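Local coordinates for glycosyl hydrolase family 26 (Bacteroides ovatus, PDB 4ZXO), which probably hydrolyses beta-mannosidic linkages in galactomannan, as a family 26 beta-mannanase built on a TIM barrel, at residues A[29-35]-A[47-51]; A[54-59]-A[333-337]; A[265-271]-A[295-301]; A[282-287]-A[323-327]; A[287-291]-A[330-334]. One frame throughout, in Å; residues are numbered along the deposited sequence.

Contact 1: A[29-35]-A[47-51]; sequences FGHHDDT and RSDVK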
# COMPACT_ATOMS: atom_id res chain seq x y z
N PHE A 29 -9.71 -4.59 -5.70
CA PHE A 29 -9.29 -3.36 -6.34
C PHE A 29 -9.12 -2.24 -5.33
O PHE A 29 -10.00 -2.04 -4.48
CB PHE A 29 -10.29 -2.92 -7.39
CG PHE A 29 -9.81 -1.70 -8.16
CD1 PHE A 29 -8.80 -1.83 -9.13
CD2 PHE A 29 -10.27 -0.44 -7.85
CE1 PHE A 29 -8.31 -0.69 -9.82
CE2 PHE A 29 -9.77 0.68 -8.54
CZ PHE A 29 -8.81 0.56 -9.52
N GLY A 30 -8.03 -1.47 -5.48
CA GLY A 30 -7.66 -0.44 -4.53
C GLY A 30 -7.44 0.94 -5.14
O GLY A 30 -7.05 1.07 -6.30
N HIS A 31 -7.62 1.97 -4.31
CA HIS A 31 -7.32 3.32 -4.71
C HIS A 31 -6.81 4.11 -3.49
O HIS A 31 -7.45 4.11 -2.42
CB HIS A 31 -8.59 3.96 -5.28
CG HIS A 31 -8.39 5.36 -5.82
ND1 HIS A 31 -9.34 6.35 -5.68
CD2 HIS A 31 -7.36 5.91 -6.52
CE1 HIS A 31 -8.91 7.46 -6.26
NE2 HIS A 31 -7.70 7.23 -6.76
N HIS A 32 -5.72 4.82 -3.67
CA HIS A 32 -5.17 5.69 -2.64
C HIS A 32 -6.03 6.96 -2.45
O HIS A 32 -6.50 7.58 -3.41
CB HIS A 32 -3.71 6.09 -3.00
CG HIS A 32 -2.96 6.71 -1.86
ND1 HIS A 32 -2.38 5.96 -0.84
CD2 HIS A 32 -2.72 8.02 -1.57
CE1 HIS A 32 -1.80 6.79 0.03
NE2 HIS A 32 -1.98 8.04 -0.41
N ASP A 33 -6.23 7.28 -1.19
CA ASP A 33 -6.96 8.49 -0.73
C ASP A 33 -8.39 8.52 -1.29
O ASP A 33 -8.97 9.58 -1.48
CB ASP A 33 -6.16 9.76 -1.08
CG ASP A 33 -5.07 10.04 -0.07
OD1 ASP A 33 -5.15 9.47 1.05
OD2 ASP A 33 -4.14 10.82 -0.39
N ASP A 34 -8.96 7.32 -1.53
CA ASP A 34 -10.18 7.24 -2.31
C ASP A 34 -11.36 8.02 -1.74
O ASP A 34 -12.11 8.69 -2.49
CB ASP A 34 -10.59 5.76 -2.43
CG ASP A 34 -11.79 5.60 -3.37
OD1 ASP A 34 -11.63 5.87 -4.59
OD2 ASP A 34 -12.88 5.24 -2.89
N THR A 35 -11.53 7.96 -0.42
CA THR A 35 -12.63 8.65 0.23
C THR A 35 -12.22 9.95 0.89
O THR A 35 -13.06 10.60 1.54
CB THR A 35 -13.28 7.73 1.27
OG1 THR A 35 -12.23 7.09 2.03
CG2 THR A 35 -14.12 6.67 0.58
N ARG A 47 -18.09 10.20 -0.42
CA ARG A 47 -17.76 10.35 -1.85
C ARG A 47 -16.48 9.60 -2.20
O ARG A 47 -15.67 9.33 -1.30
CB ARG A 47 -17.64 11.86 -2.24
CG ARG A 47 -17.52 12.13 -3.73
CD ARG A 47 -17.83 13.59 -4.04
NE ARG A 47 -17.62 13.89 -5.43
CZ ARG A 47 -17.81 15.09 -5.98
NH1 ARG A 47 -18.18 16.11 -5.23
NH2 ARG A 47 -17.59 15.24 -7.26
N SER A 48 -16.35 9.19 -3.47
CA SER A 48 -15.27 8.33 -3.97
C SER A 48 -15.26 8.45 -5.48
O SER A 48 -16.32 8.21 -6.09
CB SER A 48 -15.53 6.88 -3.59
OG SER A 48 -14.84 6.00 -4.47
N ASP A 49 -14.12 8.80 -6.11
CA ASP A 49 -14.16 8.85 -7.59
C ASP A 49 -14.42 7.45 -8.15
O ASP A 49 -15.09 7.30 -9.20
CB ASP A 49 -12.87 9.40 -8.14
CG ASP A 49 -12.81 10.90 -8.10
OD1 ASP A 49 -13.83 11.55 -7.73
OD2 ASP A 49 -11.76 11.43 -8.52
N VAL A 50 -13.90 6.42 -7.49
CA VAL A 50 -14.18 5.05 -7.95
C VAL A 50 -15.66 4.69 -7.88
O VAL A 50 -16.25 4.24 -8.87
CB VAL A 50 -13.32 4.03 -7.14
CG1 VAL A 50 -13.78 2.61 -7.40
CG2 VAL A 50 -11.86 4.21 -7.57
N LYS A 51 -16.29 4.95 -6.74
CA LYS A 51 -17.70 4.66 -6.62
C LYS A 51 -18.52 5.53 -7.57
O LYS A 51 -19.48 5.05 -8.17
CB LYS A 51 -18.16 4.86 -5.15
CG LYS A 51 -19.63 4.48 -4.88
CD LYS A 51 -19.92 4.57 -3.41
CE LYS A 51 -21.39 4.34 -3.08
NZ LYS A 51 -22.13 5.64 -3.18
O HOH W 1 -11.46 9.52 -5.00

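Contact 2: A[54-59]-A[333-337]; sequences CGAYPG and ILFVG. With K (potassium ion), chain B.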
# COMPACT_ATOMS: atom_id res chain seq x y z
N CYS A 54 -18.11 3.49 -11.01
CA CYS A 54 -18.59 2.13 -11.15
C CYS A 54 -19.68 1.73 -10.15
O CYS A 54 -20.25 0.66 -10.33
CB CYS A 54 -17.44 1.11 -11.03
SG CYS A 54 -16.84 0.83 -9.29
N GLY A 55 -19.96 2.56 -9.14
CA GLY A 55 -21.07 2.30 -8.24
C GLY A 55 -20.71 1.55 -6.98
O GLY A 55 -21.58 1.34 -6.13
N ALA A 56 -19.46 1.11 -6.83
CA ALA A 56 -19.07 0.49 -5.56
C ALA A 56 -17.77 1.07 -5.06
O ALA A 56 -16.91 1.47 -5.84
CB ALA A 56 -18.90 -0.99 -5.70
N TYR A 57 -17.61 1.04 -3.75
CA TYR A 57 -16.32 1.39 -3.17
C TYR A 57 -15.22 0.34 -3.53
O TYR A 57 -15.50 -0.86 -3.64
CB TYR A 57 -16.41 1.51 -1.66
CG TYR A 57 -17.19 2.67 -1.16
CD1 TYR A 57 -16.69 3.97 -1.27
CD2 TYR A 57 -18.45 2.49 -0.59
CE1 TYR A 57 -17.41 5.07 -0.76
CE2 TYR A 57 -19.18 3.57 -0.11
CZ TYR A 57 -18.65 4.84 -0.17
OH TYR A 57 -19.39 5.89 0.29
N PRO A 58 -13.96 0.79 -3.70
CA PRO A 58 -12.88 -0.17 -3.95
C PRO A 58 -12.70 -1.11 -2.72
O PRO A 58 -12.95 -0.73 -1.57
CB PRO A 58 -11.67 0.73 -4.17
CG PRO A 58 -11.98 1.98 -3.45
CD PRO A 58 -13.47 2.17 -3.62
N GLY A 59 -12.31 -2.34 -2.99
CA GLY A 59 -12.07 -3.31 -1.94
C GLY A 59 -10.94 -2.91 -1.01
O GLY A 59 -10.90 -3.31 0.15
N ILE A 333 -12.20 -9.18 -10.35
CA ILE A 333 -11.83 -7.95 -9.64
C ILE A 333 -12.87 -7.60 -8.61
O ILE A 333 -14.06 -7.51 -8.98
CB ILE A 333 -11.69 -6.75 -10.63
CG1 ILE A 333 -10.77 -7.06 -11.82
CG2 ILE A 333 -11.19 -5.42 -9.95
CD1 ILE A 333 -9.35 -7.41 -11.46
N LEU A 334 -12.43 -7.37 -7.37
CA LEU A 334 -13.36 -7.34 -6.25
C LEU A 334 -13.47 -5.94 -5.64
O LEU A 334 -12.48 -5.26 -5.34
CB LEU A 334 -12.93 -8.31 -5.17
CG LEU A 334 -12.69 -9.75 -5.59
CD1 LEU A 334 -12.08 -10.51 -4.42
CD2 LEU A 334 -13.93 -10.42 -6.10
N PHE A 335 -14.71 -5.54 -5.41
CA PHE A 335 -15.06 -4.26 -4.82
C PHE A 335 -15.91 -4.59 -3.61
O PHE A 335 -16.50 -5.69 -3.52
CB PHE A 335 -15.86 -3.35 -5.81
CG PHE A 335 -15.07 -2.90 -6.98
CD1 PHE A 335 -14.62 -1.57 -7.07
CD2 PHE A 335 -14.77 -3.79 -8.03
CE1 PHE A 335 -13.85 -1.13 -8.17
CE2 PHE A 335 -14.00 -3.36 -9.11
CZ PHE A 335 -13.52 -2.03 -9.18
N VAL A 336 -16.07 -3.62 -2.73
CA VAL A 336 -17.00 -3.79 -1.62
C VAL A 336 -18.39 -4.19 -2.11
O VAL A 336 -18.90 -3.58 -3.06
CB VAL A 336 -17.08 -2.49 -0.81
CG1 VAL A 336 -18.22 -2.56 0.18
CG2 VAL A 336 -15.72 -2.25 -0.09
N GLY A 337 -19.01 -5.19 -1.47
CA GLY A 337 -20.26 -5.82 -1.96
C GLY A 337 -20.05 -7.17 -2.66
O GLY A 337 -20.97 -8.00 -2.74
K K B . -16.19 -7.47 -10.09
O HOH W 2 -19.61 -0.62 -2.43
O HOH W 3 -18.18 -8.79 -11.17
O HOH W 4 -18.96 -8.16 -8.83
O HOH W 5 -17.40 -6.04 -8.50
O HOH W 6 -17.09 -9.55 -8.57

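Contact 3: A[265-271]-A[295-301]; sequences PIALTET and LSYVLVW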
# COMPACT_ATOMS: atom_id res chain seq x y z
N PRO A 265 1.36 -14.10 0.54
CA PRO A 265 0.48 -13.55 -0.49
C PRO A 265 1.21 -12.41 -1.19
O PRO A 265 2.12 -11.82 -0.61
CB PRO A 265 -0.72 -13.04 0.31
CG PRO A 265 -0.17 -12.71 1.62
CD PRO A 265 0.94 -13.69 1.89
N ILE A 266 0.73 -12.06 -2.37
CA ILE A 266 1.37 -11.06 -3.21
C ILE A 266 0.37 -9.98 -3.61
O ILE A 266 -0.86 -10.19 -3.59
CB ILE A 266 2.00 -11.71 -4.46
CG1 ILE A 266 0.91 -12.27 -5.38
CG2 ILE A 266 3.04 -12.77 -4.01
CD1 ILE A 266 1.48 -12.82 -6.69
N ALA A 267 0.89 -8.83 -3.98
CA ALA A 267 0.02 -7.74 -4.37
C ALA A 267 0.74 -6.74 -5.28
O ALA A 267 1.94 -6.55 -5.16
CB ALA A 267 -0.51 -6.98 -3.11
N LEU A 268 -0.03 -6.10 -6.15
CA LEU A 268 0.49 -4.98 -6.92
C LEU A 268 0.12 -3.73 -6.12
O LEU A 268 -1.02 -3.27 -6.15
CB LEU A 268 -0.09 -5.01 -8.33
CG LEU A 268 0.30 -3.88 -9.29
CD1 LEU A 268 1.83 -3.63 -9.42
CD2 LEU A 268 -0.28 -4.17 -10.65
N THR A 269 1.05 -3.30 -5.27
CA THR A 269 0.73 -2.37 -4.20
C THR A 269 0.63 -0.91 -4.69
O THR A 269 0.01 -0.09 -4.01
CB THR A 269 1.76 -2.49 -3.03
OG1 THR A 269 3.10 -2.55 -3.55
CG2 THR A 269 1.46 -3.81 -2.28
N GLU A 270 1.24 -0.60 -5.84
CA GLU A 270 0.97 0.68 -6.53
C GLU A 270 1.08 0.41 -8.03
O GLU A 270 2.03 -0.24 -8.47
CB GLU A 270 1.97 1.80 -6.22
CG GLU A 270 1.93 2.34 -4.84
CD GLU A 270 2.81 3.55 -4.65
OE1 GLU A 270 3.08 4.28 -5.62
OE2 GLU A 270 3.24 3.79 -3.51
N THR A 271 0.16 0.94 -8.82
CA THR A 271 0.29 0.98 -10.24
C THR A 271 -0.62 2.09 -10.77
O THR A 271 -1.28 2.83 -9.99
CB THR A 271 -0.07 -0.38 -10.90
OG1 THR A 271 0.38 -0.39 -12.27
CG2 THR A 271 -1.52 -0.66 -10.82
N LEU A 295 -2.87 -12.38 -7.52
CA LEU A 295 -2.73 -11.18 -6.71
C LEU A 295 -3.83 -11.10 -5.67
O LEU A 295 -5.03 -11.34 -5.98
CB LEU A 295 -2.84 -9.92 -7.55
CG LEU A 295 -1.80 -9.80 -8.65
CD1 LEU A 295 -1.97 -8.41 -9.30
CD2 LEU A 295 -0.41 -9.90 -8.11
N SER A 296 -3.48 -10.67 -4.45
CA SER A 296 -4.52 -10.42 -3.45
C SER A 296 -5.21 -9.09 -3.66
O SER A 296 -6.39 -8.95 -3.33
CB SER A 296 -3.95 -10.44 -2.04
OG SER A 296 -3.38 -11.69 -1.77
N TYR A 297 -4.45 -8.10 -4.17
CA TYR A 297 -5.05 -6.82 -4.48
C TYR A 297 -4.16 -6.07 -5.47
O TYR A 297 -2.99 -6.44 -5.70
CB TYR A 297 -5.31 -5.96 -3.23
CG TYR A 297 -4.13 -5.59 -2.34
CD1 TYR A 297 -3.46 -4.36 -2.44
CD2 TYR A 297 -3.70 -6.50 -1.36
CE1 TYR A 297 -2.40 -4.04 -1.53
CE2 TYR A 297 -2.70 -6.21 -0.50
CZ TYR A 297 -2.04 -5.00 -0.57
OH TYR A 297 -1.00 -4.82 0.33
N VAL A 298 -4.76 -5.07 -6.12
CA VAL A 298 -4.08 -4.17 -7.04
C VAL A 298 -4.55 -2.78 -6.68
O VAL A 298 -5.77 -2.55 -6.59
CB VAL A 298 -4.40 -4.46 -8.55
CG1 VAL A 298 -5.85 -4.45 -8.85
CG2 VAL A 298 -3.71 -3.42 -9.47
N LEU A 299 -3.62 -1.84 -6.50
CA LEU A 299 -4.01 -0.53 -6.02
C LEU A 299 -3.48 0.52 -6.96
O LEU A 299 -2.31 0.51 -7.30
CB LEU A 299 -3.44 -0.30 -4.61
CG LEU A 299 -3.91 1.04 -4.02
CD1 LEU A 299 -4.47 0.91 -2.61
CD2 LEU A 299 -2.77 2.02 -4.08
N VAL A 300 -4.35 1.43 -7.38
CA VAL A 300 -3.90 2.55 -8.23
C VAL A 300 -3.82 3.82 -7.37
O VAL A 300 -4.52 3.98 -6.33
CB VAL A 300 -4.82 2.80 -9.45
CG1 VAL A 300 -4.90 1.53 -10.32
CG2 VAL A 300 -6.18 3.33 -9.04
N TRP A 301 -2.97 4.75 -7.83
CA TRP A 301 -2.59 5.89 -6.99
C TRP A 301 -3.68 6.98 -6.98
O TRP A 301 -4.75 6.82 -7.58
CB TRP A 301 -1.23 6.45 -7.46
CG TRP A 301 -0.54 7.27 -6.37
CD1 TRP A 301 -0.16 8.62 -6.43
CD2 TRP A 301 -0.16 6.83 -5.05
NE1 TRP A 301 0.41 9.01 -5.23
CE2 TRP A 301 0.41 7.94 -4.37
CE3 TRP A 301 -0.23 5.59 -4.40
CZ2 TRP A 301 0.94 7.82 -3.08
CZ3 TRP A 301 0.26 5.48 -3.10
CH2 TRP A 301 0.83 6.60 -2.45
O HOH W 7 -1.71 -13.49 -3.20

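Contact 4: A[282-287]-A[323-327]; sequences WTGTLL and DFVKF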
# COMPACT_ATOMS: atom_id res chain seq x y z
N TRP A 282 -7.97 -0.11 -18.81
CA TRP A 282 -8.34 -1.07 -17.76
C TRP A 282 -8.51 -2.49 -18.30
O TRP A 282 -7.92 -3.44 -17.76
CB TRP A 282 -9.63 -0.61 -17.05
CG TRP A 282 -9.47 0.75 -16.49
CD1 TRP A 282 -9.86 1.93 -17.05
CD2 TRP A 282 -8.75 1.09 -15.30
NE1 TRP A 282 -9.43 3.00 -16.28
CE2 TRP A 282 -8.79 2.51 -15.17
CE3 TRP A 282 -8.13 0.33 -14.31
CZ2 TRP A 282 -8.17 3.18 -14.12
CZ3 TRP A 282 -7.54 1.00 -13.25
CH2 TRP A 282 -7.56 2.42 -13.17
N THR A 283 -9.32 -2.65 -19.36
CA THR A 283 -9.50 -3.99 -19.93
C THR A 283 -8.50 -4.32 -20.98
O THR A 283 -8.28 -5.50 -21.28
CB THR A 283 -10.90 -4.19 -20.58
OG1 THR A 283 -11.09 -3.29 -21.69
CG2 THR A 283 -11.98 -3.95 -19.52
N GLY A 284 -7.89 -3.31 -21.56
CA GLY A 284 -7.00 -3.58 -22.67
C GLY A 284 -5.54 -3.71 -22.31
O GLY A 284 -4.77 -4.28 -23.06
N THR A 285 -5.15 -3.15 -21.17
CA THR A 285 -3.75 -3.25 -20.71
C THR A 285 -3.65 -3.89 -19.32
O THR A 285 -2.98 -4.89 -19.16
CB THR A 285 -3.10 -1.87 -20.70
OG1 THR A 285 -3.11 -1.37 -22.04
CG2 THR A 285 -1.65 -1.93 -20.28
N LEU A 286 -4.31 -3.32 -18.32
CA LEU A 286 -4.10 -3.81 -16.96
C LEU A 286 -4.65 -5.23 -16.73
O LEU A 286 -3.94 -6.15 -16.24
CB LEU A 286 -4.75 -2.86 -15.97
CG LEU A 286 -4.57 -3.25 -14.50
CD1 LEU A 286 -3.14 -3.22 -14.00
CD2 LEU A 286 -5.41 -2.40 -13.55
N LEU A 287 -5.93 -5.43 -17.04
CA LEU A 287 -6.58 -6.72 -16.72
C LEU A 287 -5.91 -7.91 -17.39
O LEU A 287 -5.66 -8.92 -16.74
CB LEU A 287 -8.05 -6.66 -17.09
CG LEU A 287 -8.88 -7.90 -16.65
CD1 LEU A 287 -8.79 -8.19 -15.12
CD2 LEU A 287 -10.34 -7.75 -17.07
N ASP A 323 -14.68 2.16 -19.71
CA ASP A 323 -13.90 0.92 -19.72
C ASP A 323 -13.60 0.46 -18.29
O ASP A 323 -13.50 -0.75 -18.04
CB ASP A 323 -12.58 1.13 -20.49
CG ASP A 323 -11.80 -0.16 -20.64
OD1 ASP A 323 -12.31 -1.06 -21.31
OD2 ASP A 323 -10.67 -0.24 -20.10
N PHE A 324 -13.40 1.40 -17.36
CA PHE A 324 -13.25 1.04 -15.96
C PHE A 324 -14.52 0.32 -15.46
O PHE A 324 -14.43 -0.61 -14.66
CB PHE A 324 -12.98 2.28 -15.12
CG PHE A 324 -12.80 1.97 -13.67
CD1 PHE A 324 -11.61 1.41 -13.21
CD2 PHE A 324 -13.82 2.18 -12.76
CE1 PHE A 324 -11.43 1.11 -11.87
CE2 PHE A 324 -13.67 1.85 -11.40
CZ PHE A 324 -12.44 1.34 -10.96
N VAL A 325 -15.69 0.80 -15.89
CA VAL A 325 -16.92 0.10 -15.49
C VAL A 325 -16.87 -1.36 -15.98
O VAL A 325 -17.16 -2.26 -15.21
CB VAL A 325 -18.18 0.79 -16.02
CG1 VAL A 325 -19.43 -0.12 -15.73
CG2 VAL A 325 -18.37 2.16 -15.31
N LYS A 326 -16.47 -1.57 -17.23
CA LYS A 326 -16.37 -2.92 -17.77
C LYS A 326 -15.35 -3.77 -16.98
O LYS A 326 -15.58 -4.94 -16.67
CB LYS A 326 -16.00 -2.84 -19.26
CG LYS A 326 -15.81 -4.17 -19.96
CD LYS A 326 -15.66 -3.95 -21.49
CE LYS A 326 -14.78 -4.98 -22.21
NZ LYS A 326 -15.20 -6.37 -21.88
N PHE A 327 -14.20 -3.17 -16.70
CA PHE A 327 -13.18 -3.80 -15.85
C PHE A 327 -13.73 -4.21 -14.50
O PHE A 327 -13.47 -5.31 -14.01
CB PHE A 327 -12.04 -2.80 -15.71
CG PHE A 327 -11.02 -3.08 -14.64
CD1 PHE A 327 -9.91 -3.91 -14.89
CD2 PHE A 327 -11.15 -2.50 -13.38
CE1 PHE A 327 -8.92 -4.11 -13.91
CE2 PHE A 327 -10.18 -2.73 -12.38
CZ PHE A 327 -9.06 -3.54 -12.65

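Contact 5: A[287-291]-A[330-334]; sequences LPVIE and SPKIL. With K (potassium ion), chain B.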
# COMPACT_ATOMS: atom_id res chain seq x y z
N LEU A 287 -5.93 -5.43 -17.04
CA LEU A 287 -6.58 -6.72 -16.72
C LEU A 287 -5.91 -7.91 -17.39
O LEU A 287 -5.66 -8.92 -16.74
CB LEU A 287 -8.05 -6.66 -17.09
CG LEU A 287 -8.88 -7.90 -16.65
CD1 LEU A 287 -8.79 -8.19 -15.12
CD2 LEU A 287 -10.34 -7.75 -17.07
N PRO A 288 -5.54 -7.79 -18.68
CA PRO A 288 -4.92 -9.00 -19.27
C PRO A 288 -3.60 -9.39 -18.64
O PRO A 288 -3.25 -10.57 -18.68
CB PRO A 288 -4.69 -8.63 -20.73
CG PRO A 288 -5.74 -7.56 -21.02
CD PRO A 288 -5.86 -6.76 -19.69
N VAL A 289 -2.91 -8.44 -18.01
CA VAL A 289 -1.70 -8.78 -17.30
C VAL A 289 -2.01 -9.34 -15.93
O VAL A 289 -1.57 -10.44 -15.62
CB VAL A 289 -0.75 -7.58 -17.14
CG1 VAL A 289 0.49 -7.99 -16.33
CG2 VAL A 289 -0.32 -7.09 -18.51
N ILE A 290 -2.79 -8.61 -15.11
CA ILE A 290 -2.90 -9.00 -13.71
C ILE A 290 -3.72 -10.28 -13.53
O ILE A 290 -3.50 -11.00 -12.57
CB ILE A 290 -3.46 -7.88 -12.80
CG1 ILE A 290 -4.88 -7.49 -13.19
CG2 ILE A 290 -2.55 -6.65 -12.84
CD1 ILE A 290 -5.49 -6.49 -12.22
N GLU A 291 -4.63 -10.59 -14.47
CA GLU A 291 -5.48 -11.76 -14.28
C GLU A 291 -4.72 -13.06 -14.37
O GLU A 291 -5.26 -14.10 -13.99
CB GLU A 291 -6.62 -11.77 -15.29
CG GLU A 291 -6.18 -12.03 -16.71
CD GLU A 291 -7.34 -11.92 -17.71
OE1 GLU A 291 -8.50 -11.84 -17.25
OE2 GLU A 291 -7.09 -11.90 -18.93
N SER A 330 -15.53 -7.50 -14.20
CA SER A 330 -14.80 -8.76 -14.30
C SER A 330 -14.99 -9.53 -13.02
O SER A 330 -14.91 -8.95 -11.92
CB SER A 330 -13.30 -8.51 -14.51
OG SER A 330 -12.62 -9.75 -14.34
N PRO A 331 -15.20 -10.84 -13.12
CA PRO A 331 -15.42 -11.58 -11.88
C PRO A 331 -14.09 -11.68 -11.10
O PRO A 331 -14.04 -12.02 -9.91
CB PRO A 331 -15.95 -12.96 -12.35
CG PRO A 331 -15.58 -13.07 -13.81
CD PRO A 331 -15.35 -11.67 -14.35
N LYS A 332 -13.00 -11.37 -11.77
CA LYS A 332 -11.67 -11.43 -11.15
C LYS A 332 -11.40 -10.24 -10.26
O LYS A 332 -10.43 -10.28 -9.52
CB LYS A 332 -10.60 -11.54 -12.23
CG LYS A 332 -10.86 -12.77 -13.08
CD LYS A 332 -9.88 -12.95 -14.21
CE LYS A 332 -10.17 -14.28 -14.92
NZ LYS A 332 -9.28 -14.45 -16.08
N ILE A 333 -12.20 -9.18 -10.35
CA ILE A 333 -11.83 -7.95 -9.64
C ILE A 333 -12.87 -7.60 -8.61
O ILE A 333 -14.06 -7.51 -8.98
CB ILE A 333 -11.69 -6.75 -10.63
CG1 ILE A 333 -10.77 -7.06 -11.82
CG2 ILE A 333 -11.19 -5.42 -9.95
CD1 ILE A 333 -9.35 -7.41 -11.46
N LEU A 334 -12.43 -7.37 -7.37
CA LEU A 334 -13.36 -7.34 -6.25
C LEU A 334 -13.47 -5.94 -5.64
O LEU A 334 -12.48 -5.26 -5.34
CB LEU A 334 -12.93 -8.31 -5.17
CG LEU A 334 -12.69 -9.75 -5.59
CD1 LEU A 334 -12.08 -10.51 -4.42
CD2 LEU A 334 -13.93 -10.42 -6.10
K K B . -16.19 -7.47 -10.09
O HOH W 3 -18.18 -8.79 -11.17
O HOH W 4 -18.96 -8.16 -8.83
O HOH W 5 -17.40 -6.04 -8.50
O HOH W 6 -17.09 -9.55 -8.57

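Contact 1: A[29-35]-A[47-51]
The carboxylate of Asp34 is shared between two partners on its two oxygens: Asp34 OD1 accepts from His31 ND1 at 2.6 Å, and Asp34 OD2 accepts a hydrogen bond from Ser48 OG, also at 2.6 Å. As the N-cap of helix 49-54, Ser48 accepts through OG from Lys51 N at 2.9 Å, so histidine, carboxylate, hydroxyl and helix amide are linked in series. Asp34 closes a type II turn that starts at His31, which brings the two residues together at the end of strand 27-32, the first strand of the TIM barrel; helix 49-54 leads on to the second. A water adds a further bridge, donating to Asp34 O at 2.7 Å and accepting from Asp49 N at 3.0 Å. The carboxylate of Asp49 itself is held by Trp41 and Asn303. On the apolar side Val50 CG2 lies 3.8 Å from His31 ND1 and 4.2 Å from Phe29 CE2, at the edge of the phenyl ring. Further along, Thr35 CA makes a CA-H...O contact of 3.5 Å with Arg47 O.

Contact 2: A[54-59]-A[333-337]
Phe335 is the apolar centre. Cys54 SG sits obliquely to its ring, 3.7 Å from Phe335 CE1, a sulfur-aromatic contact; Ala56 CB comes to 3.9 Å from Phe335 CB, and Pro58 CA to 3.8 Å from Phe335 CD1. Next along, Val336 CG2 packs 4.1 Å from Tyr57 CB. Beyond this packing the backbones meet through a single direct hydrogen bond, Val336 N to Tyr57 O at 3.0 Å, and water 2 adds a second tie, accepting from Tyr57 N at 2.9 Å and donating to Val336 O at 3.1 Å. Gly59 suits the close approach, since a CB there would clash with Leu334 O. At the far end Ile333 O binds the potassium ion at 2.4 Å, a site completed by Ser328, Ser330 and waters. The contact thus ties the loop between helix 49-54 and strand 60-64 of the TIM barrel to the chain leaving strand 333-334, which pairs with strand 27-32, while Phe324 and Ser328 of helix 321-328 touch Cys54.

Contact 3: A[265-271]-A[295-301]
Four good backbone hydrogen bonds join these segments: Ser296 N to Ile266 O at 2.8 Å, Thr271 N to Leu299 O at 2.9 Å, and, both at 3.0 Å, Leu268 N to Tyr297 O and Leu299 N to Leu268 O. They pair the seventh and eighth parallel strands of the TIM barrel, joined by helix 281-290 in a beta-alpha-beta unit; the short strand axes run 4.9 Å apart and only 9° from parallel. Between Leu268 and Thr271 the register slips by one residue, a beta bulge that includes Glu270. The Glu270 carboxylate, salt-bridged to Arg162 and hydrogen-bonded to Tyr237, lies over a face of the Trp301 ring, with Glu270 OE2 3.5 Å from Trp301 CZ3. Clan GH-A glycosidases, to which family 26 belongs, carry their nucleophile near the end of this seventh strand. Leu268, Thr271, Val298 and Val300 share one face of the sheet, where Leu268 CD2 meets Val298 CG2 at 3.7 Å and helix 281-290 packs on top through Ile290 and Trp282. Ala267 and Tyr297 pair up in a CH-pi contact: Ala267 CB stands 3.5 Å above the centroid of the Tyr297 ring, 12° off its normal.

Contact 4: A[282-287]-A[323-327]
Asp323 is the polar heart of this helix pair, and both of its carboxylate oxygens find donors near the start of helix 281-290. Asp323 OD2 accepts from the backbone Thr283 N at 2.9 Å, while Asp323 OD1 accepts from the hydroxyl Thr283 OG1 at 2.6 Å. Two further polar side chains find partners outside the segments: Trp282 NE1 bonds to Ser320, and Thr285 OG1 to Arg241. Within the helices, Leu287 N reaches back to Trp282 O at 2.9 Å across a wide pi-type turn, and Phe327 N to Asp323 O, also at 2.9 Å. Beside the carboxylate lies an aromatic cluster. Phe324 turns its edge to a face of Trp282, centroids 4.9 Å apart with planes at 75°, and Trp282 in turn presents an edge to the face of Phe327. Phe327 is a knob seated among Trp282, Thr283, Leu286 and Leu287. The short helical segments cross at -58°, their axes 9.0 Å apart, on the outside of the TIM barrel. A buried carboxylate with no basic partner across this interface has its charge met by neutral donors, a backbone amide and a hydroxyl, so the helices are held by directed hydrogen bonds alongside the aromatic packing.

Contact 5: A[287-291]-A[330-334]
This is a small, partly buried contact between the end of a TIM-barrel helix and a potassium-binding turn: helix 281-290, which links the seventh and eighth barrel strands, meets the turn between helix 321-328 and strand 333-334. The inner part is apolar. Ile333 CD1 touches Leu287 CD1 at 3.8 Å and Ile290 CD1 at 4.0 Å, and Leu287 CD2 lies 4.0 Å from Ser330 CB. On the solvent side a salt bridge closes the contact, with Lys332 NZ donating to Glu291 OE1 at 3.0 Å; it is the one hydrogen bond directly between the two segments. The extended Lys332 side chain spans the gap from the turn to the helix end, where Glu291 N still bonds to Leu287 O at 3.0 Å. Ser330 to Ile333 form a type I beta turn, with Ile333 N bonded to Ser330 O at 3.1 Å. Ser330 OG also accepts from Lys332 N at 3.1 Å, an ST turn. Such a fold of the chain lets carbonyls from this turn bind one ion while the side chain of Ile333 packs on the helix: the potassium, also bound by Ser328 and four waters, lies 2.7 Å from Ser330 O and 2.4 Å from Ile333 O.

How the contacts relate
Contact 1 closes first along the chain; contact 2 then spans nearly the whole remaining sequence, enclosing contacts 3 and 4, while contact 5 ends on the same strand 333-334. The segments of contacts 3, 4 and 5 alternate along the chain. Contacts 4 and 5 share Leu287 of helix 281-290, their centres 8 Å apart; contacts 2 and 5 share Ile333, Leu334 and the potassium ion. Strand 27-32 links them sideways, pairing with 333-334 too, and Phe29 of contact 1 packs on Phe324, Phe327 and Ile333. The barrel closes where strand 27-32 pairs with 295-300, between contacts 1 and 3, and contacts 2, 4 and 5 pack helix 321-328 and strand 333-334 beside that seam.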